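Local coordinates for melanin biosynthesis protein TyrA, putative (Shewanella oneidensis, PDB 2IIZ), which binds heme b and probably acts as a peroxidase of the dye-decolorizing (DyP-type) family, at residues P85-Q90 with H267-L272; I99-F104 with T295-F300; I181-Y186 with G255-S260. All blocks are in the same frame, centred on the assembly; numbering follows the deposited sequence.

Contact 1 (P85-Q90 with H267-L272). With HEM (protoporphyrin IX containing Fe), chain C.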
loop_
_atom_site.group_PDB
_atom_site.type_symbol
_atom_site.label_atom_id
_atom_site.label_comp_id
_atom_site.label_asym_id
_atom_site.label_seq_id
_atom_site.Cartn_x
_atom_site.Cartn_y
_atom_site.Cartn_z
ATOM N N PRO A 85 -9.724 -5.858 28.225
ATOM C CA PRO A 85 -8.912 -6.411 27.139
ATOM C C PRO A 85 -9.735 -7.141 26.075
ATOM O O PRO A 85 -10.929 -7.368 26.256
ATOM C CB PRO A 85 -7.957 -7.365 27.854
ATOM C CG PRO A 85 -8.046 -7.000 29.340
ATOM C CD PRO A 85 -9.421 -6.496 29.526
ATOM N N PHE A 86 -9.095 -7.491 24.968
ATOM C CA PHE A 86 -9.786 -8.168 23.897
ATOM C C PHE A 86 -10.274 -9.477 24.461
ATOM O O PHE A 86 -9.550 -10.130 25.219
ATOM C CB PHE A 86 -8.875 -8.406 22.693
ATOM C CG PHE A 86 -9.571 -9.046 21.513
ATOM C CD1 PHE A 86 -10.256 -8.267 20.587
ATOM C CD2 PHE A 86 -9.538 -10.433 21.332
ATOM C CE1 PHE A 86 -10.899 -8.859 19.494
ATOM C CE2 PHE A 86 -10.176 -11.039 20.241
ATOM C CZ PHE A 86 -10.855 -10.258 19.319
ATOM N N PRO A 87 -11.508 -9.866 24.103
ATOM C CA PRO A 87 -12.068 -11.084 24.674
ATOM C C PRO A 87 -11.616 -12.348 23.900
ATOM O O PRO A 87 -12.350 -12.881 23.061
ATOM C CB PRO A 87 -13.575 -10.831 24.568
ATOM C CG PRO A 87 -13.703 -10.036 23.274
ATOM C CD PRO A 87 -12.449 -9.214 23.166
ATOM N N ALA A 88 -10.406 -12.814 24.196
ATOM C CA ALA A 88 -9.846 -13.996 23.537
ATOM C C ALA A 88 -10.845 -15.149 23.544
ATOM O O ALA A 88 -11.499 -15.413 24.557
ATOM C CB ALA A 88 -8.540 -14.437 24.238
HETATM N N MSE A 89 -10.965 -15.838 22.417
HETATM C CA MSE A 89 -11.725 -17.081 22.406
HETATM C C MSE A 89 -11.335 -17.995 21.246
HETATM O O MSE A 89 -10.737 -17.562 20.260
HETATM C CB MSE A 89 -13.235 -16.799 22.435
HETATM C CG MSE A 89 -13.720 -15.735 21.470
HETATM SE SE MSE A 89 -15.644 -15.461 21.609
HETATM C CE MSE A 89 -15.691 -13.877 22.739
ATOM N N GLN A 90 -11.687 -19.267 21.395
ATOM C CA GLN A 90 -11.216 -20.321 20.510
ATOM C C GLN A 90 -12.076 -21.584 20.628
ATOM O O GLN A 90 -12.355 -22.044 21.741
ATOM C CB GLN A 90 -9.765 -20.667 20.867
ATOM C CG GLN A 90 -9.251 -21.990 20.306
ATOM C CD GLN A 90 -7.751 -22.144 20.482
ATOM O OE1 GLN A 90 -7.261 -22.269 21.606
ATOM N NE2 GLN A 90 -7.010 -22.133 19.367
ATOM N N HIS A 267 -21.270 -5.756 22.864
ATOM C CA HIS A 267 -21.913 -6.004 21.573
ATOM C C HIS A 267 -21.020 -6.815 20.632
ATOM O O HIS A 267 -21.413 -7.891 20.184
ATOM C CB HIS A 267 -22.331 -4.694 20.924
ATOM C CG HIS A 267 -23.543 -4.091 21.546
ATOM N ND1 HIS A 267 -24.260 -3.083 20.944
ATOM C CD2 HIS A 267 -24.173 -4.361 22.718
ATOM C CE1 HIS A 267 -25.278 -2.751 21.721
ATOM N NE2 HIS A 267 -25.248 -3.510 22.804
ATOM N N PHE A 268 -19.824 -6.306 20.341
ATOM C CA PHE A 268 -18.836 -7.067 19.547
ATOM C C PHE A 268 -18.591 -8.460 20.152
ATOM O O PHE A 268 -18.495 -9.436 19.428
ATOM C CB PHE A 268 -17.523 -6.298 19.465
ATOM C CG PHE A 268 -16.328 -7.140 19.046
ATOM C CD1 PHE A 268 -16.055 -7.366 17.711
ATOM C CD2 PHE A 268 -15.477 -7.695 19.997
ATOM C CE1 PHE A 268 -14.955 -8.136 17.330
ATOM C CE2 PHE A 268 -14.383 -8.461 19.616
ATOM C CZ PHE A 268 -14.127 -8.677 18.284
ATOM N N GLU A 269 -18.496 -8.544 21.477
ATOM C CA GLU A 269 -18.156 -9.813 22.136
ATOM C C GLU A 269 -19.234 -10.865 21.930
ATOM O O GLU A 269 -18.961 -11.987 21.480
ATOM C CB GLU A 269 -17.907 -9.623 23.635
ATOM C CG GLU A 269 -17.257 -10.841 24.275
ATOM C CD GLU A 269 -17.113 -10.728 25.795
ATOM O OE1 GLU A 269 -16.713 -9.654 26.291
ATOM O OE2 GLU A 269 -17.400 -11.729 26.493
ATOM N N LYS A 270 -20.459 -10.497 22.261
ATOM C CA LYS A 270 -21.595 -11.354 21.999
ATOM C C LYS A 270 -21.636 -11.840 20.535
ATOM O O LYS A 270 -21.919 -13.011 20.280
ATOM C CB LYS A 270 -22.877 -10.616 22.378
ATOM C CG LYS A 270 -23.086 -10.501 23.895
ATOM C CD LYS A 270 -24.072 -9.394 24.254
ATOM C CE LYS A 270 -24.794 -9.674 25.598
ATOM N NZ LYS A 270 -23.879 -10.266 26.616
HETATM N N MSE A 271 -21.350 -10.950 19.586
HETATM C CA MSE A 271 -21.304 -11.337 18.163
HETATM C C MSE A 271 -20.199 -12.336 17.911
HETATM O O MSE A 271 -20.415 -13.330 17.246
HETATM C CB MSE A 271 -21.095 -10.128 17.247
HETATM C CG MSE A 271 -22.362 -9.350 16.992
HETATM SE SE MSE A 271 -22.030 -7.544 16.370
HETATM C CE MSE A 271 -23.767 -6.958 16.187
ATOM N N LEU A 272 -19.016 -12.067 18.449
ATOM C CA LEU A 272 -17.871 -12.928 18.232
ATOM C C LEU A 272 -18.092 -14.310 18.856
ATOM O O LEU A 272 -17.772 -15.339 18.257
ATOM C CB LEU A 272 -16.643 -12.280 18.818
ATOM C CG LEU A 272 -15.327 -12.989 18.540
ATOM C CD1 LEU A 272 -14.959 -12.856 17.072
ATOM C CD2 LEU A 272 -14.198 -12.445 19.465
HETATM C CHA HEM C . -22.461 -8.368 8.030
HETATM C CHB HEM C . -18.296 -9.741 6.037
HETATM C CHC HEM C . -16.306 -10.224 10.360
HETATM C CHD HEM C . -20.242 -8.336 12.346
HETATM C C1A HEM C . -21.513 -8.732 7.111
HETATM C C2A HEM C . -21.724 -8.826 5.682
HETATM C C3A HEM C . -20.552 -9.209 5.143
HETATM C C4A HEM C . -19.594 -9.357 6.206
HETATM C CMA HEM C . -20.238 -9.461 3.660
HETATM C CAA HEM C . -23.057 -8.532 4.952
HETATM C CBA HEM C . -23.163 -7.057 4.515
HETATM C CGA HEM C . -23.518 -6.165 5.684
HETATM O O1A HEM C . -22.633 -5.406 6.180
HETATM O O2A HEM C . -24.696 -6.196 6.135
HETATM C C1B HEM C . -17.413 -10.004 7.037
HETATM C C2B HEM C . -16.066 -10.494 6.839
HETATM C C3B HEM C . -15.511 -10.628 8.049
HETATM C C4B HEM C . -16.496 -10.224 9.023
HETATM C CMB HEM C . -15.462 -10.782 5.444
HETATM C CAB HEM C . -14.105 -11.108 8.441
HETATM C CBB HEM C . -13.486 -12.049 7.742
HETATM C C1C HEM C . -17.217 -9.775 11.263
HETATM C C2C HEM C . -17.018 -9.797 12.688
HETATM C C3C HEM C . -18.110 -9.273 13.252
HETATM C C4C HEM C . -19.016 -8.906 12.180
HETATM C CMC HEM C . -15.744 -10.350 13.346
HETATM C CAC HEM C . -18.419 -9.065 14.747
HETATM C CBC HEM C . -17.603 -9.420 15.749
HETATM C C1D HEM C . -21.190 -8.146 11.378
HETATM C C2D HEM C . -22.473 -7.534 11.608
HETATM C C3D HEM C . -23.168 -7.545 10.260
HETATM C C4D HEM C . -22.229 -8.162 9.359
HETATM C CMD HEM C . -23.016 -6.996 12.949
HETATM C CAD HEM C . -24.570 -7.024 9.906
HETATM C CBD HEM C . -25.526 -8.205 9.948
HETATM C CGD HEM C . -26.973 -7.775 9.911
HETATM O O1D HEM C . -27.621 -7.954 8.834
HETATM O O2D HEM C . -27.464 -7.264 10.952
HETATM N NA HEM C . -20.202 -9.063 7.406
HETATM N NB HEM C . -17.650 -9.844 8.385
HETATM N NC HEM C . -18.442 -9.224 10.968
HETATM N ND HEM C . -21.079 -8.502 10.048
HETATM FE FE HEM C . -19.397 -9.357 9.194
#
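Phe86 brings the CE1 corner of its ring against the far end of the Phe268 ring, where CE1 lies 3.5 Å from Phe268 CZ and about as far from CE2 of the same ring. The two side chains cross at about a right angle, their ring planes inclined at 56° and their centroids 5.6 Å apart, a slanted aromatic pair. Phe86 has its CG anti to the backbone N (chi1 -177°), and the far end of the ring comes nearer the helix. Its own neighbour Pro87 lays CD over one face of the Phe86 ring near the rim. From there Pro87 CG reaches the edge of the Phe268 ring, near its plane. Pro87 is the centre of an inverse gamma turn, a tight bend at which its CB points toward the helix.

Glu269 lays CG, 3.7 Å away, and the start of its carboxylate along Pro87 CB, the two side chains sliding past each other in opposite directions. Met89, a selenomethionine, bends at chi3, and its CE methyl comes within 3.7 Å of Glu269 CG and 3.9 Å of Leu272 CD2. The contact illustrates how a loop and the short strand after it can meet a helix largely through nonpolar contact.

The other end of Phe268 faces the cofactor: its CD1 is 3.2 Å from the heme vinyl carbon CBC, and Met271 CE lies 3.3 Å from the heme methyl CMD. Helix 266-276 therefore stands between the heme and the 85-90 segment, whose end enters the two-stranded sheet 89-91/94-96, Met89 pairing with Ala96. On the large-sheet side, Phe268 stacks on His182 and touches Phe258 of strand 254-262, while Phe86 and Leu272 both rest on Gln184 of strand 179-188.

Contact 2 (I99-F104 with T295-F300)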
loop_
_atom_site.group_PDB
_atom_site.type_symbol
_atom_site.label_atom_id
_atom_site.label_comp_id
_atom_site.label_asym_id
_atom_site.label_seq_id
_atom_site.Cartn_x
_atom_site.Cartn_y
_atom_site.Cartn_z
ATOM N N ILE A 99 -4.028 -9.720 21.125
ATOM C CA ILE A 99 -2.719 -9.104 20.952
ATOM C C ILE A 99 -2.991 -7.611 21.058
ATOM O O ILE A 99 -3.539 -7.005 20.136
ATOM C CB ILE A 99 -2.104 -9.442 19.580
ATOM C CG1 ILE A 99 -1.856 -10.956 19.461
ATOM C CG2 ILE A 99 -0.779 -8.712 19.393
ATOM C CD1 ILE A 99 -1.349 -11.430 18.085
ATOM N N GLU A 100 -2.615 -7.027 22.185
ATOM C CA GLU A 100 -2.980 -5.668 22.507
ATOM C C GLU A 100 -1.825 -4.748 22.166
ATOM O O GLU A 100 -0.658 -5.176 22.226
ATOM C CB GLU A 100 -3.283 -5.542 23.994
ATOM C CG GLU A 100 -4.248 -6.603 24.539
ATOM C CD GLU A 100 -5.703 -6.307 24.284
ATOM O OE1 GLU A 100 -6.037 -5.342 23.557
ATOM O OE2 GLU A 100 -6.526 -7.058 24.832
ATOM N N TYR A 101 -2.172 -3.501 21.814
ATOM C CA TYR A 101 -1.211 -2.429 21.512
ATOM C C TYR A 101 -1.586 -1.201 22.339
ATOM O O TYR A 101 -2.771 -0.971 22.584
ATOM C CB TYR A 101 -1.228 -2.063 20.020
ATOM C CG TYR A 101 -0.998 -3.250 19.111
ATOM C CD1 TYR A 101 0.291 -3.712 18.853
ATOM C CD2 TYR A 101 -2.075 -3.914 18.511
ATOM C CE1 TYR A 101 0.508 -4.805 18.021
ATOM C CE2 TYR A 101 -1.875 -5.006 17.677
ATOM C CZ TYR A 101 -0.579 -5.448 17.436
ATOM O OH TYR A 101 -0.363 -6.529 16.614
ATOM N N ASP A 102 -0.578 -0.425 22.755
ATOM C CA ASP A 102 -0.787 0.756 23.607
ATOM C C ASP A 102 -1.597 1.865 22.927
ATOM O O ASP A 102 -2.474 2.479 23.546
ATOM C CB ASP A 102 0.559 1.339 24.071
ATOM C CG ASP A 102 1.290 0.437 25.052
ATOM O OD1 ASP A 102 0.729 -0.593 25.483
ATOM O OD2 ASP A 102 2.439 0.762 25.389
ATOM N N LEU A 103 -1.291 2.116 21.662
ATOM C CA LEU A 103 -1.957 3.166 20.903
ATOM C C LEU A 103 -2.249 2.741 19.478
ATOM O O LEU A 103 -1.453 2.037 18.840
ATOM C CB LEU A 103 -1.094 4.418 20.853
ATOM C CG LEU A 103 -0.790 5.127 22.163
ATOM C CD1 LEU A 103 0.233 6.210 21.876
ATOM C CD2 LEU A 103 -2.047 5.730 22.780
ATOM N N PHE A 104 -3.403 3.198 19.001
ATOM C CA PHE A 104 -3.871 2.950 17.653
ATOM C C PHE A 104 -4.215 4.302 17.029
ATOM O O PHE A 104 -4.963 5.107 17.614
ATOM C CB PHE A 104 -5.087 2.027 17.708
ATOM C CG PHE A 104 -5.740 1.749 16.368
ATOM C CD1 PHE A 104 -4.994 1.605 15.206
ATOM C CD2 PHE A 104 -7.116 1.616 16.284
ATOM C CE1 PHE A 104 -5.609 1.345 13.994
ATOM C CE2 PHE A 104 -7.730 1.359 15.084
ATOM C CZ PHE A 104 -6.968 1.222 13.931
ATOM N N THR A 295 -4.881 -11.109 14.850
ATOM C CA THR A 295 -4.741 -10.204 16.007
ATOM C C THR A 295 -6.088 -9.932 16.635
ATOM O O THR A 295 -7.117 -10.162 16.007
ATOM C CB THR A 295 -4.107 -8.863 15.602
ATOM O OG1 THR A 295 -5.015 -8.126 14.761
ATOM C CG2 THR A 295 -2.768 -9.097 14.880
ATOM N N GLY A 296 -6.081 -9.447 17.871
ATOM C CA GLY A 296 -7.321 -9.063 18.561
ATOM C C GLY A 296 -7.053 -8.044 19.648
ATOM O O GLY A 296 -6.492 -8.391 20.679
ATOM N N SER A 297 -7.463 -6.793 19.414
ATOM C CA SER A 297 -7.065 -5.655 20.239
ATOM C C SER A 297 -8.284 -4.870 20.712
ATOM O O SER A 297 -9.167 -4.561 19.900
ATOM C CB SER A 297 -6.179 -4.700 19.433
ATOM O OG SER A 297 -5.097 -5.346 18.775
ATOM N N SER A 298 -8.329 -4.548 22.014
ATOM C CA SER A 298 -9.346 -3.654 22.567
ATOM C C SER A 298 -8.749 -2.263 22.806
ATOM O O SER A 298 -7.631 -2.148 23.331
ATOM C CB SER A 298 -9.905 -4.211 23.885
ATOM O OG SER A 298 -11.115 -3.559 24.249
ATOM N N PHE A 299 -9.495 -1.220 22.417
ATOM C CA PHE A 299 -9.090 0.177 22.610
ATOM C C PHE A 299 -10.279 1.012 23.094
ATOM O O PHE A 299 -11.437 0.585 23.026
ATOM C CB PHE A 299 -8.607 0.835 21.308
ATOM C CG PHE A 299 -7.532 0.091 20.565
ATOM C CD1 PHE A 299 -6.191 0.281 20.872
ATOM C CD2 PHE A 299 -7.859 -0.785 19.542
ATOM C CE1 PHE A 299 -5.192 -0.403 20.177
ATOM C CE2 PHE A 299 -6.870 -1.470 18.838
ATOM C CZ PHE A 299 -5.531 -1.277 19.157
ATOM N N PHE A 300 -9.982 2.213 23.578
ATOM C CA PHE A 300 -10.999 3.260 23.754
ATOM C C PHE A 300 -10.490 4.494 23.024
ATOM O O PHE A 300 -9.349 4.910 23.208
ATOM C CB PHE A 300 -11.275 3.578 25.235
ATOM C CG PHE A 300 -12.555 4.376 25.474
ATOM C CD1 PHE A 300 -13.795 3.753 25.475
ATOM C CD2 PHE A 300 -12.510 5.739 25.698
ATOM C CE1 PHE A 300 -14.960 4.478 25.693
ATOM C CE2 PHE A 300 -13.669 6.469 25.912
ATOM C CZ PHE A 300 -14.893 5.838 25.912
HETATM O O HOH W 1 -4.936 -2.738 22.913
#
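A loop leading into strand 103-109 here crosses strand 291-301, within the ferredoxin-like alpha+beta architecture of the dimeric alpha-beta barrel clan to which DyP-type peroxidases belong. The loop end is held by polar bonds. Ile99 N donates to Gly296 O at 2.8 Å, from above the carbonyl plane, and Ser297 OG gives its proton to Ile99 O at 2.7 Å, almost in line with that carbonyl. Glu100 then bends at chi2 (-81°), and its OE1 accepts Ser298 N at 2.9 Å through the syn lone pair; OE2 takes the backbone N of Phe86. One carboxylate thus joins two separate backbone segments. The same Ser297 OG lies near the plane of the Tyr101 ring, at its edge, 3.4 Å from CD2.

Further along, the contact becomes aromatic. Phe104 CB sits over one face of the Phe299 ring, 3.7 Å from its centroid and 20° off the normal, a CH-pi contact. The Phe104 ring itself meets Phe299 obliquely, with the planes at 32°. Phe299 CE1 also approaches Tyr101 O at 3.5 Å, and a water lies 2.8 Å from both Tyr101 O and Ser298 O. An alanine at Phe299 would probably open a gap beneath Phe104 CB and deprive Tyr101 CB of its apolar neighbour.

Met26 and Val183 pack against the same pair of phenylalanines. The chemistry implies a division of labour: directional bonds probably fix how the loop lies, with the Glu100 charge probably eased by the amides it accepts, while the rings pack nonpolar surface where strand 103-109 begins.

Contact 3 (I181-Y186 with G255-S260). With HEM (protoporphyrin IX containing Fe), chain C.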
loop_
_atom_site.group_PDB
_atom_site.type_symbol
_atom_site.label_atom_id
_atom_site.label_comp_id
_atom_site.label_asym_id
_atom_site.label_seq_id
_atom_site.Cartn_x
_atom_site.Cartn_y
_atom_site.Cartn_z
ATOM N N ILE A 181 -13.537 0.328 20.865
ATOM C CA ILE A 181 -13.025 -0.120 19.582
ATOM C C ILE A 181 -12.355 -1.486 19.677
ATOM O O ILE A 181 -11.610 -1.749 20.600
ATOM C CB ILE A 181 -12.077 0.957 19.008
ATOM C CG1 ILE A 181 -12.888 2.257 18.867
ATOM C CG2 ILE A 181 -11.452 0.510 17.678
ATOM C CD1 ILE A 181 -12.227 3.337 18.107
ATOM N N HIS A 182 -12.634 -2.358 18.714
ATOM C CA HIS A 182 -11.986 -3.662 18.647
ATOM C C HIS A 182 -11.500 -3.884 17.222
ATOM O O HIS A 182 -12.206 -3.571 16.253
ATOM C CB HIS A 182 -12.942 -4.778 19.029
ATOM C CG HIS A 182 -13.373 -4.743 20.466
ATOM N ND1 HIS A 182 -14.539 -4.140 20.876
ATOM C CD2 HIS A 182 -12.792 -5.237 21.586
ATOM C CE1 HIS A 182 -14.661 -4.262 22.189
ATOM N NE2 HIS A 182 -13.614 -4.924 22.644
ATOM N N VAL A 183 -10.296 -4.427 17.103
ATOM C CA VAL A 183 -9.658 -4.585 15.817
ATOM C C VAL A 183 -9.212 -6.047 15.687
ATOM O O VAL A 183 -8.551 -6.596 16.593
ATOM C CB VAL A 183 -8.476 -3.617 15.720
ATOM C CG1 VAL A 183 -7.814 -3.684 14.363
ATOM C CG2 VAL A 183 -8.942 -2.190 16.028
ATOM N N GLN A 184 -9.588 -6.673 14.572
ATOM C CA GLN A 184 -9.129 -8.017 14.237
ATOM C C GLN A 184 -8.556 -7.964 12.839
ATOM O O GLN A 184 -9.258 -7.598 11.908
ATOM C CB GLN A 184 -10.284 -9.022 14.253
ATOM C CG GLN A 184 -10.926 -9.264 15.611
ATOM C CD GLN A 184 -11.760 -10.547 15.618
ATOM O OE1 GLN A 184 -12.929 -10.543 15.219
ATOM N NE2 GLN A 184 -11.152 -11.653 16.063
ATOM N N LYS A 185 -7.289 -8.322 12.692
ATOM C CA LYS A 185 -6.696 -8.462 11.368
ATOM C C LYS A 185 -7.003 -9.869 10.865
ATOM O O LYS A 185 -6.402 -10.840 11.347
ATOM C CB LYS A 185 -5.175 -8.254 11.396
ATOM C CG LYS A 185 -4.548 -8.233 9.976
ATOM C CD LYS A 185 -3.064 -7.910 9.990
ATOM C CE LYS A 185 -2.212 -9.134 10.284
ATOM N NZ LYS A 185 -0.752 -8.841 10.143
ATOM N N TYR A 186 -7.937 -9.957 9.907
ATOM C CA TYR A 186 -8.352 -11.221 9.290
ATOM C C TYR A 186 -7.576 -11.493 7.994
ATOM O O TYR A 186 -7.655 -10.726 7.025
ATOM C CB TYR A 186 -9.857 -11.230 8.999
ATOM C CG TYR A 186 -10.769 -11.506 10.193
ATOM C CD1 TYR A 186 -11.111 -12.790 10.539
ATOM C CD2 TYR A 186 -11.289 -10.480 10.953
ATOM C CE1 TYR A 186 -11.956 -13.062 11.632
ATOM C CE2 TYR A 186 -12.136 -10.729 12.055
ATOM C CZ TYR A 186 -12.463 -12.026 12.382
ATOM O OH TYR A 186 -13.290 -12.296 13.453
ATOM N N GLY A 255 -6.626 -9.677 3.580
ATOM C CA GLY A 255 -7.946 -10.010 4.099
ATOM C C GLY A 255 -8.681 -8.750 4.470
ATOM O O GLY A 255 -8.627 -7.789 3.728
ATOM N N LEU A 256 -9.355 -8.800 5.620
ATOM C CA LEU A 256 -10.150 -7.722 6.150
ATOM C C LEU A 256 -9.543 -7.195 7.436
ATOM O O LEU A 256 -9.187 -7.963 8.346
ATOM C CB LEU A 256 -11.582 -8.199 6.478
ATOM C CG LEU A 256 -12.570 -7.076 6.802
ATOM C CD1 LEU A 256 -12.883 -6.333 5.542
ATOM C CD2 LEU A 256 -13.864 -7.551 7.451
HETATM N N MSE A 257 -9.435 -5.873 7.517
HETATM C CA MSE A 257 -9.077 -5.239 8.758
HETATM C C MSE A 257 -10.379 -4.927 9.427
HETATM O O MSE A 257 -10.991 -3.867 9.188
HETATM C CB MSE A 257 -8.283 -3.978 8.541
HETATM C CG MSE A 257 -7.757 -3.348 9.847
HETATM SE SE MSE A 257 -6.497 -4.421 10.827
HETATM C CE MSE A 257 -5.130 -4.513 9.549
ATOM N N PHE A 258 -10.807 -5.861 10.263
ATOM C CA PHE A 258 -12.051 -5.690 10.952
ATOM C C PHE A 258 -11.956 -4.719 12.104
ATOM O O PHE A 258 -11.124 -4.881 13.007
ATOM C CB PHE A 258 -12.605 -6.994 11.491
ATOM C CG PHE A 258 -13.917 -6.809 12.139
ATOM C CD1 PHE A 258 -15.074 -6.873 11.390
ATOM C CD2 PHE A 258 -13.997 -6.547 13.499
ATOM C CE1 PHE A 258 -16.315 -6.697 11.978
ATOM C CE2 PHE A 258 -15.233 -6.367 14.113
ATOM C CZ PHE A 258 -16.405 -6.442 13.350
ATOM N N ILE A 259 -12.832 -3.717 12.070
ATOM C CA ILE A 259 -12.893 -2.708 13.104
ATOM C C ILE A 259 -14.327 -2.541 13.576
ATOM O O ILE A 259 -15.195 -2.241 12.777
ATOM C CB ILE A 259 -12.354 -1.367 12.590
ATOM C CG1 ILE A 259 -10.939 -1.578 11.985
ATOM C CG2 ILE A 259 -12.367 -0.333 13.715
ATOM C CD1 ILE A 259 -10.220 -0.328 11.595
ATOM N N SER A 260 -14.564 -2.745 14.872
ATOM C CA SER A 260 -15.859 -2.461 15.483
ATOM C C SER A 260 -15.796 -1.201 16.346
ATOM O O SER A 260 -14.817 -0.977 17.049
ATOM C CB SER A 260 -16.306 -3.617 16.349
ATOM O OG SER A 260 -17.450 -3.266 17.132
HETATM C CHA HEM C . -22.461 -8.368 8.030
HETATM C CHB HEM C . -18.296 -9.741 6.037
HETATM C CHC HEM C . -16.306 -10.224 10.360
HETATM C CHD HEM C . -20.242 -8.336 12.346
HETATM C C1A HEM C . -21.513 -8.732 7.111
HETATM C C2A HEM C . -21.724 -8.826 5.682
HETATM C C3A HEM C . -20.552 -9.209 5.143
HETATM C C4A HEM C . -19.594 -9.357 6.206
HETATM C CMA HEM C . -20.238 -9.461 3.660
HETATM C CAA HEM C . -23.057 -8.532 4.952
HETATM C CBA HEM C . -23.163 -7.057 4.515
HETATM C CGA HEM C . -23.518 -6.165 5.684
HETATM O O1A HEM C . -22.633 -5.406 6.180
HETATM O O2A HEM C . -24.696 -6.196 6.135
HETATM C C1B HEM C . -17.413 -10.004 7.037
HETATM C C2B HEM C . -16.066 -10.494 6.839
HETATM C C3B HEM C . -15.511 -10.628 8.049
HETATM C C4B HEM C . -16.496 -10.224 9.023
HETATM C CMB HEM C . -15.462 -10.782 5.444
HETATM C CAB HEM C . -14.105 -11.108 8.441
HETATM C CBB HEM C . -13.486 -12.049 7.742
HETATM C C1C HEM C . -17.217 -9.775 11.263
HETATM C C2C HEM C . -17.018 -9.797 12.688
HETATM C C3C HEM C . -18.110 -9.273 13.252
HETATM C C4C HEM C . -19.016 -8.906 12.180
HETATM C CMC HEM C . -15.744 -10.350 13.346
HETATM C CAC HEM C . -18.419 -9.065 14.747
HETATM C CBC HEM C . -17.603 -9.420 15.749
HETATM C C1D HEM C . -21.190 -8.146 11.378
HETATM C C2D HEM C . -22.473 -7.534 11.608
HETATM C C3D HEM C . -23.168 -7.545 10.260
HETATM C C4D HEM C . -22.229 -8.162 9.359
HETATM C CMD HEM C . -23.016 -6.996 12.949
HETATM C CAD HEM C . -24.570 -7.024 9.906
HETATM C CBD HEM C . -25.526 -8.205 9.948
HETATM C CGD HEM C . -26.973 -7.775 9.911
HETATM O O1D HEM C . -27.621 -7.954 8.834
HETATM O O2D HEM C . -27.464 -7.264 10.952
HETATM N NA HEM C . -20.202 -9.063 7.406
HETATM N NB HEM C . -17.650 -9.844 8.385
HETATM N NC HEM C . -18.442 -9.224 10.968
HETATM N ND HEM C . -21.079 -8.502 10.048
HETATM FE FE HEM C . -19.397 -9.357 9.194
HETATM O O HOH W 2 -16.538 -2.533 19.814
#
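Strands 179-188 and 254-262 are antiparallel neighbours in the large beta-sheet of this DyP-type fold, and their inner segments run at 166° to each other with every second pair doubly bonded. His182 with Ser260, Gln184 with Phe258 and Tyr186 with Leu256 each exchange two backbone bonds, so that all six amides and all six carbonyls of these residues are satisfied. The bonds are not equally straight: Ser260 N to His182 O closes at 167°, whereas Leu256 N to Tyr186 O bends to 132°. Carbonyls also receive CA-H contacts, as from Val183 CA to Phe258 O at 3.2 Å.

The residues between have their amides turned outward: Val183 N pairs with the backbone of Ser297, Lys185 N with Thr295 OG1, and Ile259 N with Ser245 OG. Their side chains make a mostly apolar face, on which Val183 CG1 touches the selenium of Met257 at 3.8 Å. Lys185 adds its methylenes, laying CG against Met257 CE before NZ forms a salt bridge with Glu253.

On the face of Phe258 and Tyr186, the sheet carries the heme. Phe258 lays one ring face over pyrrole C, with CE1 3.3 Å from heme C2C. Tyr186 presents one ring face to the vinyl carbon CAB and its edge to Phe258 CB. At the Ser260 end of this face, one water joins His182 ND1 and Ser260 OG. Beside the heme methyl CMC, Tyr186 OH donates to Gln184 OE1 from well above the amide carbonyl plane, at a short 2.5 Å whose exact value is doubtful.

Contacts 2 and 3 are buried, and both belong to the large sheet, where strands 291-301 and 179-188 are neighbours joined by bonds such as Phe299 N to Ile181 O. Contact 1 lies further out and is only partly buried, setting a loop and the start of strand 89-91 on helix 266-276. It meets contact 2 through Phe86 and contact 3 through Phe268. Contacts 1 and 3 share the heme; contact 2 stands back from it. Their chemistry follows position: largely apolar packing outside the sheet in contact 1, regular backbone pairing within it in contact 3, and in contact 2 a mixture of loop bonds and buried rings.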